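Local coordinates for eukaryotic translation initiation factor 2A (Schizosaccharomyces pombe, PDB 3WJ9), which probably directs methionyl-tRNAi to 40S ribosomal subunits in early translation of a few specific mRNAs, a role of the longer protein whose beta-propeller part is described here, at residues Q3-F7 with V18-Y24; R38-P44 with T76-S82; N60-S64 with W406-P410. All coordinates share one frame. Residues are numbered along the deposited sequence.

Interaction 1: Q3-F7 with V18-Y24; sequences QKSQF and VNASENY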
ATOM      1  N   GLN A   3     -18.072  15.074   3.010  1.00 64.46           N
ATOM      2  CA  GLN A   3     -18.522  15.966   1.955  1.00 77.81           C
ATOM      3  C   GLN A   3     -19.034  15.162   0.766  1.00 73.23           C
ATOM      4  O   GLN A   3     -20.181  14.722   0.737  1.00 74.55           O
ATOM      5  CB  GLN A   3     -17.388  16.895   1.509  1.00 73.70           C
ATOM      6  CG  GLN A   3     -15.994  16.313   1.691  1.00 82.53           C
ATOM      7  CD  GLN A   3     -14.893  17.334   1.510  1.00 88.22           C
ATOM      8  OE1 GLN A   3     -15.098  18.391   0.912  1.00 88.87           O
ATOM      9  NE2 GLN A   3     -13.706  17.016   2.016  1.00 81.04           N
ATOM     10  N   LYS A   4     -18.173  15.000  -0.229  1.00 62.81           N
ATOM     11  CA  LYS A   4     -18.448  14.146  -1.372  1.00 57.19           C
ATOM     12  C   LYS A   4     -17.715  12.814  -1.227  1.00 67.37           C
ATOM     13  O   LYS A   4     -16.546  12.776  -0.853  1.00 90.98           O
ATOM     14  CB  LYS A   4     -18.039  14.856  -2.663  1.00 55.47           C
ATOM     15  CG  LYS A   4     -16.596  15.333  -2.653  1.00 66.35           C
ATOM     16  CD  LYS A   4     -16.223  16.096  -3.910  1.00 73.74           C
ATOM     17  CE  LYS A   4     -16.913  17.447  -3.973  1.00 75.04           C
ATOM     18  NZ  LYS A   4     -16.475  18.231  -5.161  1.00 77.97           N
ATOM     19  N   SER A   5     -18.407  11.716  -1.508  1.00 48.81           N
ATOM     20  CA  SER A   5     -17.781  10.399  -1.430  1.00 43.34           C
ATOM     21  C   SER A   5     -17.113  10.047  -2.758  1.00 45.80           C
ATOM     22  O   SER A   5     -17.602   9.196  -3.496  1.00 53.56           O
ATOM     23  CB  SER A   5     -18.813   9.331  -1.053  1.00 59.90           C
ATOM     24  OG  SER A   5     -19.595   9.736   0.058  1.00 67.52           O
ATOM     25  N   GLN A   6     -15.989  10.696  -3.056  1.00 44.89           N
ATOM     26  CA  GLN A   6     -15.363  10.566  -4.371  1.00 39.07           C
ATOM     27  C   GLN A   6     -14.486   9.325  -4.494  1.00 36.67           C
ATOM     28  O   GLN A   6     -13.784   8.945  -3.558  1.00 34.66           O
ATOM     29  CB  GLN A   6     -14.527  11.812  -4.701  1.00 30.05           C
ATOM     30  CG  GLN A   6     -13.924  11.793  -6.113  1.00 31.37           C
ATOM     31  CD  GLN A   6     -12.993  12.963  -6.395  1.00 48.53           C
ATOM     32  OE1 GLN A   6     -11.992  12.817  -7.099  1.00 54.77           O
ATOM     33  NE2 GLN A   6     -13.322  14.129  -5.855  1.00 50.86           N
ATOM     34  N   PHE A   7     -14.549   8.700  -5.664  1.00 35.72           N
ATOM     35  CA  PHE A   7     -13.633   7.630  -6.030  1.00 38.57           C
ATOM     36  C   PHE A   7     -13.166   7.847  -7.465  1.00 35.11           C
ATOM     37  O   PHE A   7     -13.753   8.642  -8.197  1.00 39.24           O
ATOM     38  CB  PHE A   7     -14.296   6.258  -5.876  1.00 43.20           C
ATOM     39  CG  PHE A   7     -15.478   6.047  -6.783  1.00 31.62           C
ATOM     40  CD1 PHE A   7     -16.754   6.377  -6.361  1.00 42.45           C
ATOM     41  CD2 PHE A   7     -15.315   5.503  -8.047  1.00 35.85           C
ATOM     42  CE1 PHE A   7     -17.846   6.182  -7.186  1.00 45.66           C
ATOM     43  CE2 PHE A   7     -16.402   5.305  -8.877  1.00 32.83           C
ATOM     44  CZ  PHE A   7     -17.670   5.644  -8.444  1.00 44.41           C
ATOM     45  N   VAL A  18     -15.343  10.368  -9.739  1.00 43.94           N
ATOM     46  CA  VAL A  18     -16.790  10.303  -9.558  1.00 32.16           C
ATOM     47  C   VAL A  18     -17.200  10.714  -8.151  1.00 35.56           C
ATOM     48  O   VAL A  18     -16.839  10.054  -7.177  1.00 42.79           O
ATOM     49  CB  VAL A  18     -17.330   8.880  -9.841  1.00 37.58           C
ATOM     50  CG1 VAL A  18     -18.822   8.815  -9.587  1.00 39.40           C
ATOM     51  CG2 VAL A  18     -17.018   8.455 -11.265  1.00 37.29           C
ATOM     52  N   ASN A  19     -17.952  11.806  -8.043  1.00 41.07           N
ATOM     53  CA  ASN A  19     -18.475  12.240  -6.755  1.00 42.94           C
ATOM     54  C   ASN A  19     -19.798  11.539  -6.457  1.00 52.59           C
ATOM     55  O   ASN A  19     -20.847  11.930  -6.971  1.00 55.24           O
ATOM     56  CB  ASN A  19     -18.646  13.761  -6.727  1.00 51.21           C
ATOM     57  CG  ASN A  19     -17.319  14.496  -6.739  1.00 46.93           C
ATOM     58  OD1 ASN A  19     -16.322  14.007  -6.212  1.00 55.97           O
ATOM     59  ND2 ASN A  19     -17.302  15.680  -7.341  1.00 64.18           N
ATOM     60  N   ALA A  20     -19.738  10.498  -5.629  1.00 49.22           N
ATOM     61  CA  ALA A  20     -20.895   9.649  -5.354  1.00 51.15           C
ATOM     62  C   ALA A  20     -22.011  10.401  -4.634  1.00 47.82           C
ATOM     63  O   ALA A  20     -23.179  10.021  -4.722  1.00 69.17           O
ATOM     64  CB  ALA A  20     -20.472   8.435  -4.542  1.00 59.06           C
ATOM     65  N   SER A  21     -21.647  11.460  -3.918  1.00 50.74           N
ATOM     66  CA  SER A  21     -22.632  12.300  -3.248  1.00 58.95           C
ATOM     67  C   SER A  21     -23.335  13.209  -4.253  1.00 57.68           C
ATOM     68  O   SER A  21     -24.383  13.780  -3.961  1.00 64.62           O
ATOM     69  CB  SER A  21     -21.973  13.146  -2.160  1.00 49.67           C
ATOM     70  OG  SER A  21     -21.363  14.299  -2.715  1.00 73.02           O
ATOM     71  N   GLU A  22     -22.795  13.317  -5.464  1.00 61.49           N
ATOM     72  CA  GLU A  22     -23.270  14.293  -6.460  1.00 47.57           C
ATOM     73  C   GLU A  22     -24.160  13.744  -7.589  1.00 51.90           C
ATOM     74  O   GLU A  22     -24.298  14.368  -8.639  1.00 66.43           O
ATOM     75  CB  GLU A  22     -22.088  15.062  -7.055  1.00 43.38           C
ATOM     76  CG  GLU A  22     -21.800  16.380  -6.356  1.00 66.24           C
ATOM     77  CD  GLU A  22     -20.510  17.023  -6.824  1.00 91.86           C
ATOM     78  OE1 GLU A  22     -20.415  17.371  -8.019  1.00 85.77           O
ATOM     79  OE2 GLU A  22     -19.591  17.185  -5.995  1.00104.86           O
ATOM     80  N   ASN A  23     -24.728  12.566  -7.372  1.00 43.29           N
ATOM     81  CA  ASN A  23     -25.330  11.734  -8.416  1.00 46.78           C
ATOM     82  C   ASN A  23     -24.278  11.185  -9.376  1.00 53.00           C
ATOM     83  O   ASN A  23     -24.522  11.042 -10.577  1.00 58.58           O
ATOM     84  CB  ASN A  23     -26.399  12.516  -9.184  1.00 50.19           C
ATOM     85  CG  ASN A  23     -27.636  12.785  -8.347  1.00 57.86           C
ATOM     86  OD1 ASN A  23     -28.347  13.764  -8.567  1.00 55.01           O
ATOM     87  ND2 ASN A  23     -27.896  11.913  -7.378  1.00 54.18           N
ATOM     88  N   TYR A  24     -23.102  10.908  -8.821  1.00 47.01           N
ATOM     89  CA  TYR A  24     -22.010  10.240  -9.522  1.00 45.37           C
ATOM     90  C   TYR A  24     -21.507  11.012 -10.736  1.00 47.35           C
ATOM     91  O   TYR A  24     -21.339  10.453 -11.819  1.00 55.90           O
ATOM     92  CB  TYR A  24     -22.444   8.827  -9.919  1.00 43.16           C
ATOM     93  CG  TYR A  24     -22.750   7.973  -8.713  1.00 45.09           C
ATOM     94  CD1 TYR A  24     -23.996   8.023  -8.105  1.00 47.63           C
ATOM     95  CD2 TYR A  24     -21.784   7.145  -8.160  1.00 52.56           C
ATOM     96  CE1 TYR A  24     -24.280   7.259  -6.991  1.00 48.97           C
ATOM     97  CE2 TYR A  24     -22.058   6.377  -7.044  1.00 60.28           C
ATOM     98  CZ  TYR A  24     -23.309   6.436  -6.466  1.00 54.38           C
ATOM     99  OH  TYR A  24     -23.590   5.674  -5.357  1.00 54.60           O
TER
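The Phe7 ring is the apolar centre of this antiparallel beta hairpin, which belongs to the blade that closes the propeller. Val18 lies over one face of the ring, its CB 3.8 Å from the centroid in a CH-pi contact. Ala20 CB and Tyr24 CD2 meet the ring edge, at 4.4 and 4.2 Å from Phe7 CE1. Phe7 and Val18 form a hydrogen-bonded pair: Phe7 N to Val18 O is 3.1 Å and Val18 N to Phe7 O is 2.8 Å. Gln6 and Asn19 form the next, non-hydrogen-bonded pair. Gln6 NE2 gives Asn19 OD1 a weak hydrogen bond at 3.0 Å; its stronger partner is the Thr62 carbonyl. Ser5, before Gln6, is the centre of an inverse gamma turn. Ser5 O accepts a hydrogen bond from Ala20 N at 3.3 Å. Lys4 marks the polar edge. Its chain passes Asn19, with Lys4 CD 3.1 Å from Asn19 OD1, and ends in a salt bridge between Lys4 NZ and Glu22 OE2 at 3.4 Å, its hydrogen bond weak.

Interaction 2: R38-P44 with T76-S82; sequences RNACYSP and TYELGFS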
ATOM      1  N   ARG A  38      -3.015   4.606 -18.742  1.00 49.83           N
ATOM      2  CA  ARG A  38      -2.481   3.270 -18.500  1.00 40.19           C
ATOM      3  C   ARG A  38      -2.295   3.006 -17.011  1.00 43.25           C
ATOM      4  O   ARG A  38      -2.049   1.873 -16.596  1.00 54.61           O
ATOM      5  CB  ARG A  38      -1.149   3.085 -19.227  1.00 60.24           C
ATOM      6  CG  ARG A  38      -0.077   4.069 -18.798  1.00 62.05           C
ATOM      7  CD  ARG A  38       1.268   3.712 -19.398  1.00 67.59           C
ATOM      8  NE  ARG A  38       1.283   3.852 -20.850  1.00 79.27           N
ATOM      9  CZ  ARG A  38       2.266   3.414 -21.631  1.00 71.20           C
ATOM     10  NH1 ARG A  38       3.316   2.801 -21.100  1.00 55.76           N
ATOM     11  NH2 ARG A  38       2.196   3.582 -22.943  1.00 70.10           N
ATOM     12  N   ASN A  39      -2.413   4.061 -16.213  1.00 45.15           N
ATOM     13  CA  ASN A  39      -2.233   3.965 -14.772  1.00 45.38           C
ATOM     14  C   ASN A  39      -2.838   5.180 -14.079  1.00 38.79           C
ATOM     15  O   ASN A  39      -3.074   6.204 -14.720  1.00 37.84           O
ATOM     16  CB  ASN A  39      -0.747   3.839 -14.431  1.00 40.17           C
ATOM     17  CG  ASN A  39      -0.514   3.348 -13.017  1.00 39.09           C
ATOM     18  OD1 ASN A  39      -1.401   2.763 -12.399  1.00 52.30           O
ATOM     19  ND2 ASN A  39       0.687   3.579 -12.501  1.00 41.26           N
ATOM     20  N   ALA A  40      -3.096   5.064 -12.778  1.00 51.11           N
ATOM     21  CA  ALA A  40      -3.671   6.164 -12.006  1.00 26.91           C
ATOM     22  C   ALA A  40      -3.503   5.950 -10.500  1.00 36.54           C
ATOM     23  O   ALA A  40      -3.375   4.814 -10.043  1.00 52.63           O
ATOM     24  CB  ALA A  40      -5.142   6.339 -12.349  1.00 42.17           C
ATOM     25  N   CYS A  41      -3.513   7.043  -9.736  1.00 38.95           N
ATOM     26  CA  CYS A  41      -3.401   6.967  -8.277  1.00 36.53           C
ATOM     27  C   CYS A  41      -3.756   8.280  -7.567  1.00 30.81           C
ATOM     28  O   CYS A  41      -3.755   9.352  -8.176  1.00 30.39           O
ATOM     29  CB  CYS A  41      -1.985   6.544  -7.874  1.00 36.92           C
ATOM     30  SG  CYS A  41      -0.681   7.724  -8.299  1.00 48.33           S
ATOM     31  N   TYR A  42      -4.061   8.176  -6.274  1.00 38.62           N
ATOM     32  CA  TYR A  42      -4.302   9.337  -5.420  1.00 37.86           C
ATOM     33  C   TYR A  42      -3.100   9.600  -4.515  1.00 37.94           C
ATOM     34  O   TYR A  42      -2.355   8.678  -4.178  1.00 42.37           O
ATOM     35  CB  TYR A  42      -5.546   9.134  -4.544  1.00 45.64           C
ATOM     36  CG  TYR A  42      -6.878   9.408  -5.211  1.00 47.77           C
ATOM     37  CD1 TYR A  42      -7.263  10.699  -5.548  1.00 46.54           C
ATOM     38  CD2 TYR A  42      -7.768   8.375  -5.465  1.00 47.93           C
ATOM     39  CE1 TYR A  42      -8.489  10.947  -6.147  1.00 45.93           C
ATOM     40  CE2 TYR A  42      -8.993   8.612  -6.061  1.00 41.87           C
ATOM     41  CZ  TYR A  42      -9.348   9.899  -6.400  1.00 48.33           C
ATOM     42  OH  TYR A  42     -10.568  10.137  -6.991  1.00 61.93           O
ATOM     43  N   SER A  43      -2.921  10.855  -4.120  1.00 35.33           N
ATOM     44  CA  SER A  43      -1.986  11.188  -3.051  1.00 39.60           C
ATOM     45  C   SER A  43      -2.579  10.688  -1.736  1.00 42.74           C
ATOM     46  O   SER A  43      -3.801  10.646  -1.596  1.00 46.69           O
ATOM     47  CB  SER A  43      -1.712  12.695  -3.007  1.00 38.00           C
ATOM     48  OG  SER A  43      -2.907  13.435  -2.839  1.00 53.15           O
ATOM     49  N   PRO A  44      -1.721  10.292  -0.778  1.00 44.34           N
ATOM     50  CA  PRO A  44      -2.153   9.677   0.484  1.00 37.47           C
ATOM     51  C   PRO A  44      -3.270  10.441   1.198  1.00 36.08           C
ATOM     52  O   PRO A  44      -4.085   9.828   1.890  1.00 42.01           O
ATOM     53  CB  PRO A  44      -0.875   9.685   1.324  1.00 38.94           C
ATOM     54  CG  PRO A  44       0.217   9.583   0.320  1.00 45.47           C
ATOM     55  CD  PRO A  44      -0.252  10.392  -0.858  1.00 41.81           C
ATOM     56  N   THR A  76       5.696   5.154 -18.742  1.00 59.24           N
ATOM     57  CA  THR A  76       5.575   4.870 -17.314  1.00 55.26           C
ATOM     58  C   THR A  76       4.754   3.613 -17.066  1.00 60.06           C
ATOM     59  O   THR A  76       3.907   3.245 -17.875  1.00 69.29           O
ATOM     60  CB  THR A  76       4.926   6.039 -16.549  1.00 51.72           C
ATOM     61  OG1 THR A  76       3.759   6.482 -17.250  1.00 63.33           O
ATOM     62  CG2 THR A  76       5.900   7.197 -16.424  1.00 57.23           C
ATOM     63  N   TYR A  77       5.016   2.953 -15.945  1.00 54.80           N
ATOM     64  CA  TYR A  77       4.245   1.782 -15.549  1.00 63.67           C
ATOM     65  C   TYR A  77       3.717   1.953 -14.132  1.00 68.79           C
ATOM     66  O   TYR A  77       2.662   1.423 -13.786  1.00 85.81           O
ATOM     67  CB  TYR A  77       5.090   0.510 -15.631  1.00 48.45           C
ATOM     68  CG  TYR A  77       5.337  -0.007 -17.032  1.00 63.65           C
ATOM     69  CD1 TYR A  77       6.030   0.752 -17.965  1.00 68.56           C
ATOM     70  CD2 TYR A  77       4.881  -1.258 -17.416  1.00 57.05           C
ATOM     71  CE1 TYR A  77       6.256   0.282 -19.244  1.00 69.06           C
ATOM     72  CE2 TYR A  77       5.103  -1.738 -18.692  1.00 77.32           C
ATOM     73  CZ  TYR A  77       5.792  -0.963 -19.601  1.00 77.56           C
ATOM     74  OH  TYR A  77       6.016  -1.435 -20.875  1.00 83.42           O
ATOM     75  N   GLU A  78       4.465   2.684 -13.312  1.00 57.78           N
ATOM     76  CA  GLU A  78       4.110   2.856 -11.908  1.00 48.79           C
ATOM     77  C   GLU A  78       4.208   4.314 -11.465  1.00 49.27           C
ATOM     78  O   GLU A  78       5.035   5.077 -11.966  1.00 51.02           O
ATOM     79  CB  GLU A  78       5.000   1.979 -11.021  1.00 45.92           C
ATOM     80  CG  GLU A  78       5.182   0.561 -11.542  1.00 56.47           C
ATOM     81  CD  GLU A  78       4.726  -0.494 -10.557  1.00 79.70           C
ATOM     82  OE1 GLU A  78       4.023  -0.141  -9.588  1.00 91.43           O
ATOM     83  OE2 GLU A  78       5.060  -1.680 -10.761  1.00 82.39           O
ATOM     84  N   LEU A  79       3.347   4.694 -10.526  1.00 54.39           N
ATOM     85  CA  LEU A  79       3.309   6.052 -10.000  1.00 37.28           C
ATOM     86  C   LEU A  79       3.196   6.007  -8.478  1.00 36.62           C
ATOM     87  O   LEU A  79       2.673   5.043  -7.919  1.00 53.63           O
ATOM     88  CB  LEU A  79       2.140   6.834 -10.608  1.00 51.71           C
ATOM     89  CG  LEU A  79       2.067   6.943 -12.135  1.00 52.48           C
ATOM     90  CD1 LEU A  79       0.724   7.506 -12.572  1.00 37.09           C
ATOM     91  CD2 LEU A  79       3.203   7.798 -12.678  1.00 60.53           C
ATOM     92  N   GLY A  80       3.688   7.045  -7.809  1.00 35.72           N
ATOM     93  CA  GLY A  80       3.652   7.084  -6.359  1.00 30.80           C
ATOM     94  C   GLY A  80       3.775   8.478  -5.778  1.00 40.41           C
ATOM     95  O   GLY A  80       4.675   9.235  -6.134  1.00 51.08           O
ATOM     96  N   PHE A  81       2.858   8.813  -4.878  1.00 35.28           N
ATOM     97  CA  PHE A  81       2.893  10.090  -4.176  1.00 31.33           C
ATOM     98  C   PHE A  81       3.647   9.971  -2.858  1.00 44.79           C
ATOM     99  O   PHE A  81       3.500   8.986  -2.134  1.00 49.99           O
ATOM    100  CB  PHE A  81       1.473  10.593  -3.901  1.00 42.46           C
ATOM    101  CG  PHE A  81       0.842  11.327  -5.051  1.00 49.21           C
ATOM    102  CD1 PHE A  81       1.132  12.660  -5.286  1.00 45.47           C
ATOM    103  CD2 PHE A  81      -0.058  10.688  -5.885  1.00 39.34           C
ATOM    104  CE1 PHE A  81       0.543  13.339  -6.334  1.00 39.42           C
ATOM    105  CE2 PHE A  81      -0.651  11.359  -6.934  1.00 27.38           C
ATOM    106  CZ  PHE A  81      -0.350  12.688  -7.160  1.00 30.09           C
ATOM    107  N   SER A  82       4.454  10.979  -2.555  1.00 39.45           N
ATOM    108  CA  SER A  82       5.053  11.109  -1.235  1.00 38.17           C
ATOM    109  C   SER A  82       3.940  11.469  -0.244  1.00 41.41           C
ATOM    110  O   SER A  82       2.921  12.023  -0.654  1.00 45.84           O
ATOM    111  CB  SER A  82       6.160  12.165  -1.261  1.00 47.61           C
ATOM    112  OG  SER A  82       5.646  13.427  -1.650  1.00 45.45           O
TER
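Two strands of neighbouring propeller blades run nearly parallel here, their short-segment axes approaching to 7.1 Å at 5°. They share no backbone hydrogen bonds and meet through side chains that interdigitate. Asn39 and Cys41 project from one strand, Leu79 and Phe81 from the other. Leu79 sits between Asn39 and Cys41: its CG is 3.7 Å from Asn39 ND2 and its CB 3.8 Å from Cys41 SG. The sulfur fills the gap between Leu79 and Phe81, with Cys41 SG 3.9 Å from Phe81 CD2. Phe81 is the largest bump. Ser43 CB lies over one face of the Phe81 ring in a CH-pi contact, 3.7 Å from the centroid, and Pro44 CD packs on Phe81 CB at 3.5 Å. At the other end Arg38 NH1 makes a weak hydrogen bond to Thr76 O at 3.3 Å. Leu79 and Phe81 also touch strands 48-53 and 87-92, the second strands of the two blades. Ala40 and Tyr42 point away from 76-82, and both meet Phe405 of strand 401-406.

Interaction 3: N60-S64 with W406-P410; sequences NDTES and WRPRP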
ATOM      1  N   ASN A  60      -4.153  16.441 -11.278  1.00 43.73           N
ATOM      2  CA  ASN A  60      -5.364  17.245 -11.151  1.00 54.18           C
ATOM      3  C   ASN A  60      -5.704  17.590  -9.703  1.00 44.74           C
ATOM      4  O   ASN A  60      -5.139  17.024  -8.767  1.00 48.14           O
ATOM      5  CB  ASN A  60      -6.549  16.515 -11.787  1.00 51.04           C
ATOM      6  CG  ASN A  60      -6.333  16.219 -13.258  1.00 49.44           C
ATOM      7  OD1 ASN A  60      -5.785  15.178 -13.619  1.00 56.54           O
ATOM      8  ND2 ASN A  60      -6.769  17.133 -14.115  1.00 52.16           N
ATOM      9  N   ASP A  61      -6.630  18.529  -9.531  1.00 44.06           N
ATOM     10  CA  ASP A  61      -7.174  18.867  -8.219  1.00 52.10           C
ATOM     11  C   ASP A  61      -8.473  18.101  -8.000  1.00 51.80           C
ATOM     12  O   ASP A  61      -9.433  18.272  -8.746  1.00 57.54           O
ATOM     13  CB  ASP A  61      -7.413  20.375  -8.100  1.00 42.11           C
ATOM     14  CG  ASP A  61      -8.090  20.761  -6.797  1.00 46.80           C
ATOM     15  OD1 ASP A  61      -7.864  20.079  -5.775  1.00 63.81           O
ATOM     16  OD2 ASP A  61      -8.855  21.749  -6.799  1.00 65.29           O
ATOM     17  N   THR A  62      -8.504  17.262  -6.970  1.00 49.24           N
ATOM     18  CA  THR A  62      -9.635  16.365  -6.741  1.00 48.41           C
ATOM     19  C   THR A  62     -10.938  17.083  -6.391  1.00 54.59           C
ATOM     20  O   THR A  62     -11.995  16.455  -6.320  1.00 68.76           O
ATOM     21  CB  THR A  62      -9.322  15.361  -5.619  1.00 39.44           C
ATOM     22  OG1 THR A  62      -9.189  16.056  -4.373  1.00 49.10           O
ATOM     23  CG2 THR A  62      -8.036  14.614  -5.923  1.00 35.35           C
ATOM     24  N   GLU A  63     -10.863  18.391  -6.170  1.00 57.45           N
ATOM     25  CA  GLU A  63     -12.052  19.173  -5.856  1.00 60.72           C
ATOM     26  C   GLU A  63     -12.713  19.698  -7.124  1.00 56.07           C
ATOM     27  O   GLU A  63     -13.913  19.516  -7.333  1.00 54.06           O
ATOM     28  CB  GLU A  63     -11.704  20.334  -4.923  1.00 59.33           C
ATOM     29  CG  GLU A  63     -12.586  20.407  -3.689  1.00 57.92           C
ATOM     30  CD  GLU A  63     -12.489  19.157  -2.836  1.00 67.97           C
ATOM     31  OE1 GLU A  63     -11.485  19.006  -2.110  1.00 72.97           O
ATOM     32  OE2 GLU A  63     -13.411  18.319  -2.906  1.00 63.55           O
ATOM     33  N   SER A  64     -11.924  20.342  -7.977  1.00 48.44           N
ATOM     34  CA  SER A  64     -12.450  20.934  -9.200  1.00 45.13           C
ATOM     35  C   SER A  64     -12.225  20.039 -10.415  1.00 61.67           C
ATOM     36  O   SER A  64     -12.964  20.113 -11.393  1.00 68.05           O
ATOM     37  CB  SER A  64     -11.817  22.308  -9.436  1.00 55.49           C
ATOM     38  OG  SER A  64     -10.405  22.218  -9.496  1.00 54.18           O
ATOM     39  N   TRP A 406     -11.297   4.638  -3.794  1.00 31.12           N
ATOM     40  CA  TRP A 406     -11.741   5.827  -3.074  1.00 35.20           C
ATOM     41  C   TRP A 406     -10.686   6.926  -3.064  1.00 33.06           C
ATOM     42  O   TRP A 406      -9.487   6.648  -3.105  1.00 36.77           O
ATOM     43  CB  TRP A 406     -12.096   5.475  -1.629  1.00 31.94           C
ATOM     44  CG  TRP A 406     -13.293   4.599  -1.471  1.00 42.99           C
ATOM     45  CD1 TRP A 406     -13.310   3.303  -1.050  1.00 41.54           C
ATOM     46  CD2 TRP A 406     -14.655   4.963  -1.711  1.00 44.21           C
ATOM     47  NE1 TRP A 406     -14.600   2.833  -1.019  1.00 34.86           N
ATOM     48  CE2 TRP A 406     -15.445   3.833  -1.422  1.00 39.87           C
ATOM     49  CE3 TRP A 406     -15.284   6.133  -2.147  1.00 43.44           C
ATOM     50  CZ2 TRP A 406     -16.832   3.839  -1.556  1.00 41.44           C
ATOM     51  CZ3 TRP A 406     -16.659   6.136  -2.279  1.00 37.73           C
ATOM     52  CH2 TRP A 406     -17.418   4.998  -1.984  1.00 41.99           C
ATOM     53  N   ARG A 407     -11.141   8.173  -3.001  1.00 44.14           N
ATOM     54  CA  ARG A 407     -10.252   9.292  -2.735  1.00 34.60           C
ATOM     55  C   ARG A 407     -10.067   9.408  -1.228  1.00 42.82           C
ATOM     56  O   ARG A 407     -10.999   9.783  -0.516  1.00 56.38           O
ATOM     57  CB  ARG A 407     -10.812  10.591  -3.308  1.00 37.32           C
ATOM     58  CG  ARG A 407      -9.972  11.809  -2.989  1.00 44.01           C
ATOM     59  CD  ARG A 407     -10.769  13.084  -3.165  1.00 47.50           C
ATOM     60  NE  ARG A 407     -11.936  13.117  -2.291  1.00 56.21           N
ATOM     61  CZ  ARG A 407     -12.741  14.166  -2.165  1.00 51.20           C
ATOM     62  NH1 ARG A 407     -12.501  15.273  -2.855  1.00 51.60           N
ATOM     63  NH2 ARG A 407     -13.781  14.112  -1.345  1.00 64.83           N
ATOM     64  N   PRO A 408      -8.862   9.081  -0.736  1.00 43.26           N
ATOM     65  CA  PRO A 408      -8.592   9.008   0.706  1.00 38.97           C
ATOM     66  C   PRO A 408      -8.658  10.364   1.405  1.00 40.48           C
ATOM     67  O   PRO A 408      -8.085  11.336   0.916  1.00 54.15           O
ATOM     68  CB  PRO A 408      -7.170   8.444   0.764  1.00 33.10           C
ATOM     69  CG  PRO A 408      -6.551   8.867  -0.521  1.00 25.77           C
ATOM     70  CD  PRO A 408      -7.654   8.818  -1.536  1.00 31.91           C
ATOM     71  N   ARG A 409      -9.357  10.421   2.536  1.00 43.06           N
ATOM     72  CA  ARG A 409      -9.423  11.635   3.344  1.00 51.30           C
ATOM     73  C   ARG A 409      -8.927  11.337   4.756  1.00 55.26           C
ATOM     74  O   ARG A 409      -9.166  10.249   5.279  1.00 60.77           O
ATOM     75  CB  ARG A 409     -10.849  12.189   3.396  1.00 65.27           C
ATOM     76  CG  ARG A 409     -11.595  12.199   2.066  1.00 55.70           C
ATOM     77  CD  ARG A 409     -10.823  12.905   0.962  1.00 69.85           C
ATOM     78  NE  ARG A 409     -10.688  14.341   1.185  1.00 69.83           N
ATOM     79  CZ  ARG A 409      -9.966  15.145   0.410  1.00 54.02           C
ATOM     80  NH1 ARG A 409      -9.313  14.651  -0.633  1.00 58.51           N
ATOM     81  NH2 ARG A 409      -9.895  16.441   0.677  1.00 72.33           N
ATOM     82  N   PRO A 410      -8.240  12.307   5.381  1.00 66.12           N
ATOM     83  CA  PRO A 410      -7.673  12.128   6.721  1.00 67.88           C
ATOM     84  C   PRO A 410      -8.533  12.707   7.847  1.00 78.78           C
ATOM     85  O   PRO A 410      -8.896  13.884   7.810  1.00 81.97           O
ATOM     86  CB  PRO A 410      -6.346  12.884   6.630  1.00 80.51           C
ATOM     87  CG  PRO A 410      -6.567  13.933   5.540  1.00 81.98           C
ATOM     88  CD  PRO A 410      -7.852  13.605   4.807  1.00 61.40           C
TER
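Arg407 lays its side chain against Thr62, with Arg407 CD 3.6 Å from Thr62 OG1. The guanidinium then continues to Glu63, where Arg407 NH1 and Glu63 OE2, 3.2 Å apart, form a hydrogen-bonded salt bridge. The oxygen lies near the guanidinium plane, so an N-H can point at it. Glu63 also has a long, weak ion pair with Lys4. Arg409 approaches the same two residues less closely. Its NH1 is 4.0 Å from Thr62 OG1. Arg409 NH2 is 4.1 Å from Glu63 OE1, and that oxygen lies well out of the guanidinium plane, so only the charges attract. The contact is small, burying 155 Å², and the backbones stay apart: the CA atoms of Thr62 and Arg407 are 8.2 Å from each other. Long arginine side chains bridge this gap. Asp61 OD2 takes a hydrogen bond from Ser64 OG at 3.1 Å, and Asp61 OD1 a weak one from Glu63 N at 3.5 Å. The Thr62 hydroxyl is bonded to the Gly46 carbonyl. Segment 60-64 runs from the end of strand 57-61 of one blade into the following turn, and 406-410 continues from the end of strand 401-406 of the closing blade. Tyr42, on strand 37-42, touches Thr62, Arg407 and Pro408.

From the N terminus, interaction 1 closes first, joining the hairpin of strands 6-11 and 15-19 before the others open. Interaction 2 then spans 31 residues, nearly one blade, and sets adjacent blades side by side. Interaction 3 opens inside that span and closes 341 residues later near the C terminus, so interactions 2 and 3 cross. Strand 401-406 pairs with 6-11, making one blade from both chain ends: the Velcro closure of a beta-propeller. Interaction 3 ties this blade to the next one. Gln6 links all three contacts, bonded to Tyr42 OH through OE1, to Thr62 O through NE2 and to Arg407 N through its carbonyl.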